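Local coordinates for protein importin-95 (Chaetomium thermophilum, PDB 4XRI) that probably acts as a nuclear import receptor of the importin-beta family, carrying cargo proteins and likely binding a small GTPase, at residues A[275-280]-A[329-334]; A[279-284]-A[336-341]; A[525-530]-A[576-581]; A[773-778]-A[785-790]; A[792-797]-A[820-825]. The protein carries 2 engineered substitutions. All blocks are in the same frame, centred on the assembly; numbering follows the deposited sequence.

Contact 1: residues A[275-280]-A[329-334]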
# COMPACT_ATOMS: atom_id res chain seq x y z
N LEU A 275 -19.83 4.13 -26.66
CA LEU A 275 -20.53 4.60 -25.47
C LEU A 275 -19.61 5.35 -24.51
O LEU A 275 -19.97 6.42 -24.02
CB LEU A 275 -21.16 3.42 -24.72
CG LEU A 275 -22.40 2.79 -25.36
CD1 LEU A 275 -22.87 1.62 -24.52
CD2 LEU A 275 -23.50 3.83 -25.50
N THR A 276 -18.43 4.80 -24.26
CA THR A 276 -17.49 5.41 -23.33
C THR A 276 -16.83 6.65 -23.92
O THR A 276 -16.47 7.57 -23.19
CB THR A 276 -16.41 4.40 -22.89
OG1 THR A 276 -15.74 3.88 -24.04
CG2 THR A 276 -17.05 3.25 -22.12
N ILE A 277 -16.68 6.67 -25.24
CA ILE A 277 -16.20 7.86 -25.94
C ILE A 277 -17.18 9.01 -25.72
O ILE A 277 -16.78 10.13 -25.37
CB ILE A 277 -16.02 7.60 -27.45
CG1 ILE A 277 -14.75 6.80 -27.70
CG2 ILE A 277 -15.97 8.92 -28.21
CD1 ILE A 277 -14.64 6.28 -29.12
N LEU A 278 -18.46 8.72 -25.91
CA LEU A 278 -19.52 9.69 -25.66
C LEU A 278 -19.53 10.11 -24.20
O LEU A 278 -19.73 11.28 -23.88
CB LEU A 278 -20.88 9.11 -26.05
CG LEU A 278 -21.16 8.80 -27.53
CD1 LEU A 278 -22.57 8.26 -27.69
CD2 LEU A 278 -20.95 10.03 -28.39
N GLY A 279 -19.33 9.14 -23.31
CA GLY A 279 -19.35 9.40 -21.88
C GLY A 279 -18.25 10.34 -21.43
O GLY A 279 -18.47 11.21 -20.59
N MET A 280 -17.06 10.17 -21.99
CA MET A 280 -15.91 10.99 -21.64
C MET A 280 -16.10 12.44 -22.08
O MET A 280 -15.53 13.36 -21.48
CB MET A 280 -14.63 10.43 -22.26
CG MET A 280 -14.17 9.12 -21.66
SD MET A 280 -12.65 8.52 -22.41
CE MET A 280 -11.56 9.90 -22.10
N THR A 329 -6.67 3.86 -29.02
CA THR A 329 -5.75 4.99 -28.87
C THR A 329 -6.18 6.25 -29.62
O THR A 329 -6.26 7.33 -29.03
CB THR A 329 -4.34 4.61 -29.34
OG1 THR A 329 -3.83 3.54 -28.54
CG2 THR A 329 -3.40 5.81 -29.22
N ASN A 330 -6.45 6.11 -30.91
CA ASN A 330 -6.75 7.26 -31.76
C ASN A 330 -8.04 8.00 -31.40
O ASN A 330 -8.25 9.14 -31.82
CB ASN A 330 -6.80 6.83 -33.22
CG ASN A 330 -5.44 6.48 -33.77
OD1 ASN A 330 -4.41 6.89 -33.23
ND2 ASN A 330 -5.42 5.70 -34.85
N GLU A 331 -8.91 7.34 -30.63
CA GLU A 331 -10.17 7.96 -30.25
C GLU A 331 -10.14 8.49 -28.82
O GLU A 331 -10.63 9.59 -28.55
CB GLU A 331 -11.32 6.95 -30.41
CG GLU A 331 -11.41 6.31 -31.78
CD GLU A 331 -11.87 7.27 -32.87
OE1 GLU A 331 -12.30 8.40 -32.54
OE2 GLU A 331 -11.80 6.89 -34.06
N VAL A 332 -9.56 7.71 -27.91
CA VAL A 332 -9.61 8.01 -26.49
C VAL A 332 -8.54 9.01 -26.03
O VAL A 332 -8.82 9.92 -25.26
CB VAL A 332 -9.49 6.72 -25.66
CG1 VAL A 332 -9.43 7.04 -24.17
CG2 VAL A 332 -10.66 5.79 -25.96
N VAL A 333 -7.31 8.82 -26.51
CA VAL A 333 -6.20 9.67 -26.08
C VAL A 333 -6.40 11.16 -26.43
O VAL A 333 -6.16 12.02 -25.58
CB VAL A 333 -4.85 9.18 -26.66
CG1 VAL A 333 -3.74 10.17 -26.36
CG2 VAL A 333 -4.50 7.80 -26.11
N PRO A 334 -6.82 11.48 -27.67
CA PRO A 334 -7.10 12.90 -27.92
C PRO A 334 -8.14 13.50 -26.98
O PRO A 334 -8.06 14.69 -26.66
CB PRO A 334 -7.60 12.91 -29.36
CG PRO A 334 -6.93 11.75 -29.99
CD PRO A 334 -6.89 10.69 -28.92

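Contact 2: residues A[279-284]-A[336-341]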
# COMPACT_ATOMS: atom_id res chain seq x y z
N GLY A 279 -19.33 9.14 -23.31
CA GLY A 279 -19.35 9.40 -21.88
C GLY A 279 -18.25 10.34 -21.43
O GLY A 279 -18.47 11.21 -20.59
N MET A 280 -17.06 10.17 -21.99
CA MET A 280 -15.91 10.99 -21.64
C MET A 280 -16.10 12.44 -22.08
O MET A 280 -15.53 13.36 -21.48
CB MET A 280 -14.63 10.43 -22.26
CG MET A 280 -14.17 9.12 -21.66
SD MET A 280 -12.65 8.52 -22.41
CE MET A 280 -11.56 9.90 -22.10
N LYS A 281 -16.89 12.64 -23.12
CA LYS A 281 -17.10 13.97 -23.68
C LYS A 281 -18.37 14.62 -23.14
O LYS A 281 -18.80 15.67 -23.63
CB LYS A 281 -17.15 13.90 -25.21
CG LYS A 281 -15.91 13.29 -25.83
CD LYS A 281 -16.05 13.17 -27.34
CE LYS A 281 -16.15 14.54 -27.99
NZ LYS A 281 -14.89 15.32 -27.84
N SER A 282 -18.97 14.00 -22.13
CA SER A 282 -20.22 14.49 -21.56
C SER A 282 -20.07 15.84 -20.87
O SER A 282 -19.01 16.17 -20.34
CB SER A 282 -20.78 13.47 -20.57
OG SER A 282 -21.92 13.98 -19.90
N ASP A 283 -21.15 16.61 -20.87
CA ASP A 283 -21.17 17.91 -20.21
C ASP A 283 -21.28 17.74 -18.70
O ASP A 283 -20.97 18.66 -17.94
CB ASP A 283 -22.33 18.76 -20.73
CG ASP A 283 -22.18 19.10 -22.20
OD1 ASP A 283 -21.03 19.22 -22.67
OD2 ASP A 283 -23.22 19.23 -22.89
N ASP A 284 -21.74 16.57 -18.27
CA ASP A 284 -21.82 16.24 -16.86
C ASP A 284 -20.48 15.67 -16.39
O ASP A 284 -20.06 14.62 -16.86
CB ASP A 284 -22.95 15.25 -16.60
CG ASP A 284 -23.15 14.95 -15.12
OD1 ASP A 284 -22.32 14.21 -14.55
OD2 ASP A 284 -24.13 15.44 -14.54
N LEU A 336 -8.65 12.52 -23.80
CA LEU A 336 -7.94 12.67 -22.53
C LEU A 336 -7.12 13.95 -22.50
O LEU A 336 -7.13 14.69 -21.51
CB LEU A 336 -7.04 11.46 -22.27
CG LEU A 336 -7.75 10.17 -21.84
CD1 LEU A 336 -6.75 9.03 -21.77
CD2 LEU A 336 -8.43 10.38 -20.50
N LEU A 337 -6.39 14.19 -23.58
CA LEU A 337 -5.57 15.39 -23.72
C LEU A 337 -6.43 16.65 -23.65
O LEU A 337 -6.03 17.65 -23.07
CB LEU A 337 -4.80 15.35 -25.04
CG LEU A 337 -3.83 14.17 -25.15
CD1 LEU A 337 -3.31 13.99 -26.56
CD2 LEU A 337 -2.67 14.38 -24.18
N GLN A 338 -7.61 16.58 -24.26
CA GLN A 338 -8.56 17.68 -24.23
C GLN A 338 -9.03 17.95 -22.80
O GLN A 338 -9.23 19.09 -22.40
CB GLN A 338 -9.75 17.38 -25.14
CG GLN A 338 -10.43 18.60 -25.72
CD GLN A 338 -11.59 18.25 -26.62
OE1 GLN A 338 -12.12 17.14 -26.57
NE2 GLN A 338 -11.99 19.19 -27.47
N LEU A 339 -9.19 16.87 -22.04
CA LEU A 339 -9.65 16.97 -20.65
C LEU A 339 -8.57 17.54 -19.74
O LEU A 339 -8.86 18.05 -18.66
CB LEU A 339 -10.09 15.60 -20.14
CG LEU A 339 -11.41 15.07 -20.71
CD1 LEU A 339 -11.70 13.68 -20.17
CD2 LEU A 339 -12.55 16.03 -20.40
N LEU A 340 -7.31 17.44 -20.17
CA LEU A 340 -6.21 18.03 -19.42
C LEU A 340 -6.34 19.54 -19.37
O LEU A 340 -5.83 20.18 -18.45
CB LEU A 340 -4.86 17.64 -20.04
CG LEU A 340 -4.39 16.19 -19.88
CD1 LEU A 340 -2.94 16.04 -20.32
CD2 LEU A 340 -4.57 15.71 -18.44
N THR A 341 -7.02 20.11 -20.36
CA THR A 341 -7.19 21.56 -20.45
C THR A 341 -8.35 22.06 -19.59
O THR A 341 -8.69 23.24 -19.62
CB THR A 341 -7.42 22.02 -21.90
OG1 THR A 341 -8.74 21.64 -22.32
CG2 THR A 341 -6.40 21.39 -22.83

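Contact 3: residues A[525-530]-A[576-581]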
# COMPACT_ATOMS: atom_id res chain seq x y z
N THR A 525 6.94 22.00 4.95
CA THR A 525 6.89 20.97 3.91
C THR A 525 8.03 21.16 2.90
O THR A 525 8.58 20.18 2.40
CB THR A 525 5.54 20.99 3.17
OG1 THR A 525 4.48 20.83 4.12
CG2 THR A 525 5.47 19.87 2.15
N VAL A 526 8.37 22.41 2.61
CA VAL A 526 9.47 22.71 1.71
C VAL A 526 10.80 22.34 2.37
O VAL A 526 11.69 21.77 1.73
CB VAL A 526 9.50 24.19 1.30
CG1 VAL A 526 10.72 24.49 0.44
CG2 VAL A 526 8.22 24.56 0.57
N ARG A 527 10.92 22.68 3.65
CA ARG A 527 12.09 22.33 4.44
C ARG A 527 12.34 20.83 4.40
O ARG A 527 13.46 20.37 4.15
CB ARG A 527 11.92 22.80 5.89
CG ARG A 527 13.09 22.43 6.79
CD ARG A 527 12.82 22.79 8.24
NE ARG A 527 12.53 24.21 8.41
CZ ARG A 527 11.35 24.69 8.80
NH1 ARG A 527 10.35 23.87 9.07
NH2 ARG A 527 11.18 26.00 8.93
N THR A 528 11.28 20.06 4.65
CA THR A 528 11.35 18.60 4.66
C THR A 528 11.75 18.04 3.30
O THR A 528 12.63 17.19 3.20
CB THR A 528 10.00 17.99 5.08
OG1 THR A 528 9.70 18.36 6.43
CG2 THR A 528 10.06 16.47 4.98
N ALA A 529 11.09 18.53 2.26
CA ALA A 529 11.34 18.07 0.90
C ALA A 529 12.78 18.36 0.47
O ALA A 529 13.42 17.54 -0.19
CB ALA A 529 10.37 18.71 -0.07
N ALA A 530 13.28 19.53 0.86
CA ALA A 530 14.63 19.95 0.49
C ALA A 530 15.69 19.16 1.24
O ALA A 530 16.75 18.86 0.70
CB ALA A 530 14.81 21.44 0.74
N LYS A 576 5.26 21.22 18.25
CA LYS A 576 5.78 19.87 18.44
C LYS A 576 6.00 19.14 17.11
O LYS A 576 7.06 18.57 16.88
CB LYS A 576 4.81 19.09 19.32
CG LYS A 576 5.15 17.63 19.56
CD LYS A 576 4.18 17.04 20.57
CE LYS A 576 4.09 15.53 20.47
NZ LYS A 576 5.38 14.87 20.80
N LEU A 577 5.00 19.19 16.24
CA LEU A 577 5.08 18.55 14.93
C LEU A 577 6.19 19.15 14.07
O LEU A 577 6.95 18.42 13.43
CB LEU A 577 3.74 18.66 14.19
CG LEU A 577 2.82 17.45 14.24
CD1 LEU A 577 3.42 16.28 13.48
CD2 LEU A 577 2.52 17.06 15.68
N ILE A 578 6.28 20.47 14.05
CA ILE A 578 7.30 21.17 13.27
C ILE A 578 8.70 20.81 13.76
O ILE A 578 9.61 20.58 12.96
CB ILE A 578 7.10 22.69 13.33
CG1 ILE A 578 5.83 23.08 12.56
CG2 ILE A 578 8.30 23.42 12.75
CD1 ILE A 578 5.56 24.57 12.55
N LEU A 579 8.87 20.77 15.07
CA LEU A 579 10.15 20.42 15.68
C LEU A 579 10.53 18.98 15.35
O LEU A 579 11.70 18.69 15.07
CB LEU A 579 10.08 20.63 17.20
CG LEU A 579 11.34 20.49 18.07
CD1 LEU A 579 11.56 19.06 18.53
CD2 LEU A 579 12.56 21.03 17.33
N GLU A 580 9.55 18.09 15.37
CA GLU A 580 9.80 16.67 15.13
C GLU A 580 10.16 16.41 13.67
O GLU A 580 11.03 15.58 13.38
CB GLU A 580 8.58 15.84 15.53
CG GLU A 580 8.43 15.70 17.04
CD GLU A 580 7.16 14.99 17.46
OE1 GLU A 580 6.39 14.57 16.57
OE2 GLU A 580 6.93 14.84 18.68
N ASP A 581 9.52 17.13 12.75
CA ASP A 581 9.87 17.04 11.33
C ASP A 581 11.29 17.54 11.09
O ASP A 581 12.02 16.99 10.26
CB ASP A 581 8.88 17.83 10.47
CG ASP A 581 7.54 17.13 10.33
OD1 ASP A 581 6.59 17.77 9.83
OD2 ASP A 581 7.44 15.94 10.70
O HOH W 1 10.16 21.18 10.23
O HOH W 2 11.68 19.28 8.35
O HOH W 3 6.95 18.97 7.46

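Contact 4: residues A[773-778]-A[785-790]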
# COMPACT_ATOMS: atom_id res chain seq x y z
N GLY A 773 23.47 -19.01 11.88
CA GLY A 773 24.37 -18.41 12.86
C GLY A 773 24.73 -19.39 13.96
O GLY A 773 25.87 -19.42 14.44
N ILE A 774 23.76 -20.20 14.36
CA ILE A 774 23.96 -21.19 15.42
C ILE A 774 24.93 -22.29 15.00
O ILE A 774 25.85 -22.64 15.74
CB ILE A 774 22.62 -21.82 15.85
CG1 ILE A 774 21.77 -20.79 16.60
CG2 ILE A 774 22.86 -23.04 16.71
CD1 ILE A 774 20.34 -21.26 16.86
N ILE A 775 24.73 -22.82 13.79
CA ILE A 775 25.62 -23.86 13.26
C ILE A 775 27.06 -23.36 13.21
O ILE A 775 27.98 -24.07 13.61
CB ILE A 775 25.18 -24.30 11.84
CG1 ILE A 775 23.82 -24.98 11.89
CG2 ILE A 775 26.21 -25.25 11.24
CD1 ILE A 775 23.13 -25.06 10.55
N GLY A 776 27.24 -22.14 12.74
CA GLY A 776 28.55 -21.51 12.69
C GLY A 776 29.16 -21.33 14.07
O GLY A 776 30.36 -21.52 14.26
N ALA A 777 28.33 -20.94 15.03
CA ALA A 777 28.79 -20.72 16.40
C ALA A 777 29.26 -22.02 17.05
O ALA A 777 30.29 -22.05 17.72
CB ALA A 777 27.68 -20.08 17.24
N MET A 778 28.51 -23.09 16.82
CA MET A 778 28.83 -24.38 17.43
C MET A 778 29.99 -25.06 16.71
O MET A 778 30.76 -25.80 17.33
CB MET A 778 27.59 -25.29 17.42
CG MET A 778 26.41 -24.75 18.22
SD MET A 778 26.73 -24.57 19.99
CE MET A 778 27.16 -22.83 20.10
N ASN A 785 28.74 -31.58 18.66
CA ASN A 785 28.09 -32.65 19.40
C ASN A 785 26.80 -32.20 20.06
O ASN A 785 25.79 -32.90 20.03
CB ASN A 785 29.05 -33.22 20.45
CG ASN A 785 29.68 -32.14 21.31
OD1 ASN A 785 29.07 -31.11 21.57
ND2 ASN A 785 30.91 -32.38 21.74
N VAL A 786 26.82 -31.00 20.64
CA VAL A 786 25.65 -30.50 21.35
C VAL A 786 24.59 -29.99 20.36
O VAL A 786 23.41 -29.86 20.69
CB VAL A 786 26.03 -29.39 22.35
CG1 VAL A 786 26.52 -28.15 21.65
CG2 VAL A 786 24.85 -29.04 23.18
N LEU A 787 25.01 -29.72 19.13
CA LEU A 787 24.09 -29.26 18.10
C LEU A 787 23.39 -30.44 17.42
O LEU A 787 22.24 -30.32 16.99
CB LEU A 787 24.83 -28.42 17.06
CG LEU A 787 24.04 -28.03 15.81
CD1 LEU A 787 22.89 -27.09 16.15
CD2 LEU A 787 24.95 -27.41 14.77
N GLN A 788 24.09 -31.57 17.36
CA GLN A 788 23.62 -32.78 16.66
C GLN A 788 22.15 -33.18 16.86
O GLN A 788 21.49 -33.55 15.89
CB GLN A 788 24.51 -33.96 17.07
CG GLN A 788 23.83 -35.33 17.04
CD GLN A 788 23.63 -35.86 15.64
OE1 GLN A 788 24.50 -35.72 14.77
NE2 GLN A 788 22.48 -36.48 15.40
N PRO A 789 21.61 -33.10 18.10
CA PRO A 789 20.21 -33.51 18.25
C PRO A 789 19.18 -32.67 17.49
O PRO A 789 18.03 -33.10 17.35
CB PRO A 789 19.98 -33.37 19.76
CG PRO A 789 21.31 -33.56 20.36
CD PRO A 789 22.26 -32.90 19.41
N TYR A 790 19.57 -31.50 17.00
CA TYR A 790 18.62 -30.59 16.36
C TYR A 790 18.71 -30.62 14.84
O TYR A 790 17.89 -30.01 14.15
CB TYR A 790 18.84 -29.16 16.86
CG TYR A 790 18.71 -29.03 18.35
CD1 TYR A 790 17.48 -29.19 18.98
CD2 TYR A 790 19.82 -28.75 19.15
CE1 TYR A 790 17.35 -29.08 20.35
CE2 TYR A 790 19.70 -28.63 20.52
CZ TYR A 790 18.47 -28.80 21.11
OH TYR A 790 18.34 -28.68 22.48

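Contact 5: residues A[792-797]-A[820-825]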
# COMPACT_ATOMS: atom_id res chain seq x y z
N GLU A 792 18.13 -32.98 12.67
CA GLU A 792 16.99 -33.61 12.00
C GLU A 792 15.85 -32.61 11.79
O GLU A 792 15.21 -32.61 10.74
CB GLU A 792 16.49 -34.81 12.80
CG GLU A 792 15.28 -35.49 12.18
CD GLU A 792 14.95 -36.83 12.82
OE1 GLU A 792 15.59 -37.18 13.83
OE2 GLU A 792 14.05 -37.53 12.30
N SER A 793 15.60 -31.77 12.79
CA SER A 793 14.54 -30.77 12.70
C SER A 793 14.88 -29.71 11.67
O SER A 793 14.00 -29.10 11.07
CB SER A 793 14.30 -30.12 14.06
OG SER A 793 15.44 -29.40 14.49
N ILE A 794 16.18 -29.48 11.45
CA ILE A 794 16.62 -28.51 10.46
C ILE A 794 16.32 -29.03 9.05
O ILE A 794 15.81 -28.29 8.20
CB ILE A 794 18.12 -28.20 10.59
CG1 ILE A 794 18.43 -27.62 11.96
CG2 ILE A 794 18.56 -27.24 9.49
CD1 ILE A 794 19.89 -27.28 12.17
N PHE A 795 16.65 -30.29 8.81
CA PHE A 795 16.35 -30.94 7.53
C PHE A 795 14.85 -30.96 7.27
O PHE A 795 14.40 -30.78 6.14
CB PHE A 795 16.91 -32.36 7.49
CG PHE A 795 18.36 -32.44 7.11
CD1 PHE A 795 19.33 -32.60 8.08
CD2 PHE A 795 18.74 -32.36 5.79
CE1 PHE A 795 20.67 -32.67 7.73
CE2 PHE A 795 20.07 -32.44 5.43
CZ PHE A 795 21.04 -32.59 6.41
N ALA A 796 14.08 -31.19 8.34
CA ALA A 796 12.63 -31.24 8.25
C ALA A 796 12.07 -29.93 7.69
O ALA A 796 11.23 -29.94 6.80
CB ALA A 796 12.03 -31.53 9.62
N LEU A 797 12.56 -28.82 8.23
CA LEU A 797 12.15 -27.50 7.76
C LEU A 797 12.60 -27.25 6.33
O LEU A 797 11.84 -26.73 5.51
CB LEU A 797 12.70 -26.42 8.68
CG LEU A 797 12.48 -24.97 8.22
CD1 LEU A 797 11.01 -24.69 7.96
CD2 LEU A 797 13.03 -24.03 9.26
N GLY A 820 24.98 -25.83 3.21
CA GLY A 820 26.42 -25.74 3.14
C GLY A 820 27.06 -25.72 4.52
O GLY A 820 28.04 -26.42 4.77
N ASP A 821 26.50 -24.90 5.41
CA ASP A 821 26.98 -24.80 6.78
C ASP A 821 26.97 -26.16 7.47
O ASP A 821 27.92 -26.53 8.16
CB ASP A 821 26.14 -23.81 7.59
CG ASP A 821 26.32 -22.38 7.12
OD1 ASP A 821 27.36 -22.08 6.50
OD2 ASP A 821 25.42 -21.56 7.38
N LEU A 822 25.88 -26.90 7.28
CA LEU A 822 25.73 -28.23 7.88
C LEU A 822 26.79 -29.20 7.37
O LEU A 822 27.32 -30.01 8.13
CB LEU A 822 24.34 -28.79 7.60
CG LEU A 822 23.22 -28.24 8.49
CD1 LEU A 822 21.86 -28.74 8.02
CD2 LEU A 822 23.47 -28.63 9.93
N ALA A 823 27.10 -29.10 6.08
CA ALA A 823 28.13 -29.93 5.46
C ALA A 823 29.48 -29.67 6.10
O ALA A 823 30.22 -30.61 6.42
CB ALA A 823 28.19 -29.67 3.97
N ASP A 824 29.79 -28.39 6.28
CA ASP A 824 31.03 -27.98 6.94
C ASP A 824 31.08 -28.46 8.38
O ASP A 824 32.10 -28.96 8.84
CB ASP A 824 31.17 -26.46 6.89
CG ASP A 824 32.16 -26.01 5.83
OD1 ASP A 824 31.79 -25.14 5.01
OD2 ASP A 824 33.30 -26.51 5.83
N ALA A 825 29.96 -28.31 9.09
CA ALA A 825 29.90 -28.62 10.51
C ALA A 825 30.04 -30.11 10.79
O ALA A 825 30.54 -30.51 11.84
CB ALA A 825 28.61 -28.09 11.11

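Contact 1: residues A[275-280]-A[329-334]
Ile-277 and Met-280 both place CG beside their own backbone N, with the first torsion near -77° in Ile-277 (CG1) and -70° in Met-280, and from there each chain runs out to the helix that carries Glu-331 and Val-332. The chain of Ile-277 stays extended to its end, so CD1 leads. It meets the base of Glu-331, with CD1 3.6 Å from CB, and CG of the same residue is a little farther from CD1, at 4.2 Å. The two side chains cross obliquely. Glu-331 then bends at chi2 (-71°). The aliphatic root of this residue makes the contact, and its carboxylate takes no part in it. Met-280 bends only at its last torsion. Its SD lies 4.0 Å from CG1 of Val-332, and its CE lies 4.1 Å from the same methyl. These two chains meet at about a right angle, and a single methyl of the valine meets both the sulfur and the terminal methyl. The backbones come nearest at Ile-277 and Val-332, whose CA atoms are 6.6 Å apart. All the touching is by van der Waals contact. Met-280 and Val-332 are buried, while Glu-331 marks the exposed border. The contact joins helix 265-280 to helix 324-340, and the two short segments run in the same general direction. Helix 285-310 closes the buried side: Trp-295 touches both Met-280 and Val-332, and Ala-291 also touches Met-280. Tyr-365 of helix 354-369 also touches Val-332.

Contact 2: residues A[279-284]-A[336-341]
The side-chain amide of Gln-338 is the flat group that meets Lys-281. Neither face of this amide is covered by residues 279-284. The approach is made at its oxygen end, where Lys-281 NZ stands 3.5 Å from Gln-338 OE1. This is a long polar approach and not a hydrogen bond. The two chains cross at about a right angle. Lys-281 bends twice near its end, at chi3 (64°) and chi4 (66°), and this folding brings NZ nearer to the other helix. Gln-338 stays extended beyond CG. A second flat group is the peptide carbonyl of Met-280. Leu-339 sets both of its methyls near that oxygen, with CD1 and CD2 each 4.1 Å from Met-280 O. The methyl of Met-280 adds the apolar part. Its CE is 3.5 Å from Leu-336 CD2 and 3.8 Å from Leu-336 CG. The same CE also comes within 4.2 Å of Leu-339 CD1. Lys-281 is the first residue past the end of helix 265-280. The chain then makes an ST turn, in which Ser-282 OG accepts from Asp-284 N at 3.1 Å. Asp-284 in turn is the N-cap of helix 285-310, and its OD1 accepts from Val-287 N. That helix also touches the apolar part, with Ala-291 against Met-280 and Val-292 against Leu-339. The chemistry is split by depth. A methionine and two leucines hold the inner part by dispersion, while the outer pair of Lys-281 and Gln-338 is exposed and is at most a long polar approach, so it adds little directed bonding.

Contact 3: residues A[525-530]-A[576-581]
Arg-527, Thr-528, Ile-578 and Asp-581 join helix 524-539 to helix 573-597 in the all-helical solenoid of this HEAT-repeat protein. Most of the polar work is done by three waters. The first accepts from Arg-527 NH1 at 2.9 Å and donates to the backbone oxygen Ile-578 O at 2.8 Å. The other two sit at Thr-528 OG1. One of them donates to the carboxylate oxygen Asp-581 OD1 at 2.7 Å. The other makes only a weak bond to the backbone oxygen of Asp-581. Both waters are hydrogen-bonded to Thr-528 OG1, which is also bonded to Ser-524 O one turn earlier in its own helix. Direct touching is slight. The arginine chain is extended through chi2 and turned at chi3 (-58°), which carries NH1 to within 4.2 Å of Ile-578 CG2. That methyl lies oblique to the guanidinium group. The other direct touch is Thr-528 OG1 against Asp-581 CB, also at 4.2 Å. Little surface is buried, and the waters link the polar groups. Charge is paired within the second helix, where Lys-576 NZ and Glu-580 OE2 form a salt bridge of 2.6 Å on a side turned from Arg-527. Behind the contact, Leu-579 packs on helix 546-567, and Ala-530 on helix 503-516. A glycerol, probably from the crystallisation liquor, lies near Ile-578. The second end of the guanidinium is fixed in its own way: Arg-527 NH2 gives a hydrogen bond to Pro-519 O.

Contact 4: residues A[773-778]-A[785-790]
A tight turn of the helical solenoid brings Leu-787, in the short and weakly bonded helix 784-787, back against the last turns of helix 754-780. Leu-787 is the centre of the contact. Its CG stands opposite the backbone N (chi1 172°), which sends the two methyls toward the long helix. There they part. CD1 rests 4.1 Å from Ile-774 CG2. CD2 goes to the next residue, and lies 3.9 Å from both CA and CG1 of Ile-775. The root of the same leucine is used as well, with CB 4.2 Å from Met-778 CG. In Met-778 the bend at chi2 (-63°) sets SD beside Val-786, 4.0 Å from CG1, and the further bend at chi3 turns the chain end away from the other segment. That valine methyl takes the crowded position between backbone N and carbonyl carbon. A glycerol, probably from the crystallisation liquor, also lies close to Val-786. Other helices wall in the site. Ile-774 touches helix 730-743 through Val-736 and Leu-740, and Ile-775 meets Val-818 of helix 809-825. Tyr-826 touches Leu-787. The contact is wholly apolar. It rests on shape and on the removal of aliphatic carbon from water. Four of its five residues are buried. Several contacts of similar length join the two parts, with no directed bond among them.

Contact 5: residues A[792-797]-A[820-825]
Ile-794 is the first residue of segment 792-797, on helix 791-802, to reach the other segment, where it touches Leu-822. Its CG2 stands opposite the backbone N and points across, 3.9 Å from Leu-822 CD1. The two side chains meet at a slant, and Ile-794 also packs on Trp-771 of helix 754-780. Phe-795 follows and adds the second touch. Its CB does not point straight at the partner helix, but the ring reaches nearer. The ring atom CE1 lies 4.1 Å from the same CD1 of Leu-822. That methyl sits oblique to the ring, and the two side chains lie alongside and point in opposite senses. Phe-795 has another aromatic partner in Phe-835, which it meets edge-to-face. Leu-822 thus gives one methyl to two residues that are neighbours in sequence. Its chi2 of 173° keeps CD1 extended, which makes this branch the reaching tip. The backbones stay well apart, with the CA atoms of Ile-794 and Leu-822 at 9.5 Å, so side chains alone bridge the gap. All three residues are buried. Phe-835 also touches Leu-822. The two short segments run in roughly opposite directions. Such an apolar seam between antiparallel helices, with bulky aliphatic and aromatic side chains between them, is typical of the stacked-helix solenoid of importin-beta proteins.

How the contacts relate
Contacts 1 and 2 tie the same two helices, 265-280 and 324-340, and share Met-280; their centres are 9 Å apart. Each combines buried apolar side chains with exposed polar ones. Contacts 4 and 5 form a second pair, also 9 Å apart, and they are the buried ones. They touch through Ile-775, whose CD1 is 3.6 Å from Leu-822 CD2, and are purely apolar. Contact 3 stands apart, about 23 Å from contact 2 and 37 Å from contact 4 between nearest atoms. It differs in chemistry too, being partly exposed and bridged mainly by waters. The two pairs lie on opposite sides of the chain's centre.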